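Endoglucanase (Komagataeibacter sucrofermentans, PDB 6VC5) is a family 8 glycosyl hydrolase that probably cleaves internal beta-1,4-glucosidic linkages in cellulose and related beta-glucans. Local coordinates at residues L240-D243 / F244-W248. Residues are numbered along the deposited sequence; the frame is centred on the assembly and turned at random. Where two conformers were deposited one is given.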
ATOM      1  N   LEU A 240      -6.543  19.014   1.302  1.00 18.79           N
ATOM      2  CA  LEU A 240      -6.177  17.937   0.386  1.00 18.20           C
ATOM      3  C   LEU A 240      -7.404  17.297  -0.252  1.00 15.64           C
ATOM      4  O   LEU A 240      -7.371  16.933  -1.431  1.00 15.96           O
ATOM      5  CB  LEU A 240      -5.349  16.879   1.112  1.00 20.01           C
ATOM      6  CG  LEU A 240      -3.835  16.925   0.906  1.00 23.94           C
ATOM      7  CD1 LEU A 240      -3.210  18.007   1.776  1.00 24.68           C
ATOM      8  CD2 LEU A 240      -3.227  15.562   1.210  1.00 24.61           C
ATOM      9  N   LEU A 241      -8.479  17.117   0.514  1.00 13.58           N
ATOM     10  CA  LEU A 241      -9.701  16.569  -0.062  1.00 12.78           C
ATOM     11  C   LEU A 241     -10.221  17.462  -1.184  1.00 14.59           C
ATOM     12  O   LEU A 241     -10.673  16.965  -2.223  1.00 15.13           O
ATOM     13  CB  LEU A 241     -10.763  16.365   1.021  1.00 14.98           C
ATOM     14  CG  LEU A 241     -12.161  15.984   0.523  1.00 16.86           C
ATOM     15  CD1 LEU A 241     -12.130  14.676  -0.236  1.00 16.96           C
ATOM     16  CD2 LEU A 241     -13.153  15.896   1.668  1.00 19.05           C
ATOM     17  N   ALA A 242     -10.147  18.782  -1.002  1.00 15.18           N
ATOM     18  CA  ALA A 242     -10.617  19.694  -2.038  1.00 16.25           C
ATOM     19  C   ALA A 242      -9.757  19.593  -3.289  1.00 16.77           C
ATOM     20  O   ALA A 242     -10.281  19.624  -4.412  1.00 16.78           O
ATOM     21  CB  ALA A 242     -10.636  21.126  -1.502  1.00 16.94           C
ATOM     22  N   ASP A 243      -8.439  19.461  -3.116  1.00 16.54           N
ATOM     23  CA  ASP A 243      -7.539  19.323  -4.258  1.00 17.03           C
ATOM     24  C   ASP A 243      -7.783  18.017  -5.016  1.00 14.56           C
ATOM     25  O   ASP A 243      -7.849  18.012  -6.249  1.00 14.92           O
ATOM     26  CB  ASP A 243      -6.079  19.431  -3.812  1.00 21.52           C
ATOM     27  CG  ASP A 243      -5.687  20.850  -3.420  1.00 25.33           C
ATOM     28  OD1 ASP A 243      -6.407  21.797  -3.812  1.00 27.02           O
ATOM     29  OD2 ASP A 243      -4.657  21.020  -2.727  1.00 26.93           O
ATOM     30  N   PHE A 244      -7.918  16.895  -4.305  1.00 13.45           N
ATOM     31  CA  PHE A 244      -8.217  15.650  -5.008  1.00 12.39           C
ATOM     32  C   PHE A 244      -9.581  15.723  -5.692  1.00 11.68           C
ATOM     33  O   PHE A 244      -9.745  15.237  -6.815  1.00 12.96           O
ATOM     34  CB  PHE A 244      -8.151  14.452  -4.049  1.00 11.91           C
ATOM     35  CG  PHE A 244      -6.753  13.987  -3.728  1.00 12.58           C
ATOM     36  CD1 PHE A 244      -5.959  13.375  -4.694  1.00 13.24           C
ATOM     37  CD2 PHE A 244      -6.235  14.146  -2.451  1.00 11.76           C
ATOM     38  CE1 PHE A 244      -4.674  12.945  -4.384  1.00 11.52           C
ATOM     39  CE2 PHE A 244      -4.951  13.713  -2.132  1.00 14.01           C
ATOM     40  CZ  PHE A 244      -4.170  13.113  -3.100  1.00 13.37           C
ATOM     41  N   SER A 245     -10.571  16.328  -5.030  0.54 11.54           N
ATOM     42  CA  SER A 245     -11.907  16.429  -5.613  0.54 12.70           C
ATOM     43  C   SER A 245     -11.884  17.222  -6.914  0.54 12.94           C
ATOM     44  O   SER A 245     -12.533  16.836  -7.894  0.54 14.07           O
ATOM     45  CB  SER A 245     -12.870  17.075  -4.614  0.54 13.49           C
ATOM     46  OG  SER A 245     -13.035  16.266  -3.459  0.54 14.61           O
ATOM     47  N   ARG A 246     -11.126  18.324  -6.947  1.00 13.41           N
ATOM     48  CA  ARG A 246     -11.036  19.123  -8.165  1.00 15.27           C
ATOM     49  C   ARG A 246     -10.431  18.315  -9.299  1.00 12.86           C
ATOM     50  O   ARG A 246     -10.853  18.434 -10.458  1.00 12.81           O
ATOM     51  CB  ARG A 246     -10.185  20.366  -7.906  1.00 16.36           C
ATOM     52  CG  ARG A 246     -10.967  21.651  -7.998  1.00 21.20           C
ATOM     53  CD  ARG A 246     -10.069  22.857  -7.810  1.00 22.41           C
ATOM     54  NE  ARG A 246      -9.300  22.785  -6.571  1.00 24.24           N
ATOM     55  CZ  ARG A 246      -9.817  22.943  -5.356  1.00 24.14           C
ATOM     56  NH1 ARG A 246      -9.035  22.873  -4.284  1.00 23.00           N
ATOM     57  NH2 ARG A 246     -11.111  23.178  -5.211  1.00 24.51           N
ATOM     58  N   PHE A 247      -9.445  17.480  -8.975  1.00 11.50           N
ATOM     59  CA  PHE A 247      -8.800  16.632  -9.967  1.00 10.67           C
ATOM     60  C   PHE A 247      -9.766  15.579 -10.516  1.00 10.81           C
ATOM     61  O   PHE A 247      -9.939  15.460 -11.736  1.00 11.80           O
ATOM     62  CB  PHE A 247      -7.558  15.988  -9.336  1.00 10.87           C
ATOM     63  CG  PHE A 247      -6.866  14.998 -10.222  1.00 10.77           C
ATOM     64  CD1 PHE A 247      -6.215  15.417 -11.373  1.00 11.25           C
ATOM     65  CD2 PHE A 247      -6.848  13.654  -9.895  1.00 12.52           C
ATOM     66  CE1 PHE A 247      -5.574  14.512 -12.192  1.00 10.94           C
ATOM     67  CE2 PHE A 247      -6.211  12.739 -10.714  1.00 12.78           C
ATOM     68  CZ  PHE A 247      -5.572  13.167 -11.858  1.00 12.54           C
ATOM     69  N   TRP A 248     -10.412  14.803  -9.636  1.00  9.89           N
ATOM     70  CA  TRP A 248     -11.309  13.763 -10.133  1.00  9.37           C
ATOM     71  C   TRP A 248     -12.415  14.359 -10.989  1.00  9.41           C
ATOM     72  O   TRP A 248     -12.780  13.799 -12.028  1.00 12.52           O
ATOM     73  CB  TRP A 248     -11.987  13.002  -8.997  1.00 11.13           C
ATOM     74  CG  TRP A 248     -11.158  12.487  -7.869  1.00 11.29           C
ATOM     75  CD1 TRP A 248     -11.433  12.647  -6.539  1.00 11.86           C
ATOM     76  CD2 TRP A 248      -9.997  11.648  -7.940  1.00 12.26           C
ATOM     77  NE1 TRP A 248     -10.497  11.998  -5.783  1.00 13.37           N
ATOM     78  CE2 TRP A 248      -9.605  11.374  -6.612  1.00 12.48           C
ATOM     79  CE3 TRP A 248      -9.240  11.119  -8.990  1.00 13.65           C
ATOM     80  CZ2 TRP A 248      -8.485  10.596  -6.302  1.00 12.99           C
ATOM     81  CZ3 TRP A 248      -8.125  10.339  -8.681  1.00 14.10           C
ATOM     82  CH2 TRP A 248      -7.760  10.092  -7.350  1.00 14.59           C
TER
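D243 and R246, three residues apart on one helix, form an i to i+3 intrahelical salt bridge in which NH1 of R246 donates to OD1 of D243 at 2.9 Å. The carboxylate oxygen is met on its anti side and lies close to the guanidinium plane, although the two flat groups are turned 77° apart. R246 gets there by doubling back: a bend at chi3 (-54°) folds the chain toward the preceding turn and lays one face of the guanidinium over the carbonyl oxygen of A242, while NH1 passes 3.7 Å from CB of A242. OD2 of D243 pairs with R189, so the buried carboxylate is shared between two arginines, which would favour its charged form. An asparagine at D243 would probably weaken the hold on both R246 and R189, leaving both arginines without this carboxylate's charge.

On a neighbouring flank of the helix, L241 O accepts the backbone N of S245 at 2.9 Å and, in the conformer described here, also its OG at 2.8 Å, from the opposite face of the carbonyl plane. In that conformer OG sits beside its own backbone N (chi1 -64°), which directs the hydroxyl back along the helix, where CD1 of L241 also touches it. L240 and F244 run side by side on the buried flank, CD2 to CE2 at 4.2 Å.

These pairs ride on the i to i+4 bonds of helix 238-251, in an enzyme of the (alpha/alpha)6-barrel family 8. L240 and F244 pack against L230 and P227 of helix 225-232, respectively, whereas F247 meets W193 edge-to-face and, with F244, touches L195 in a loop.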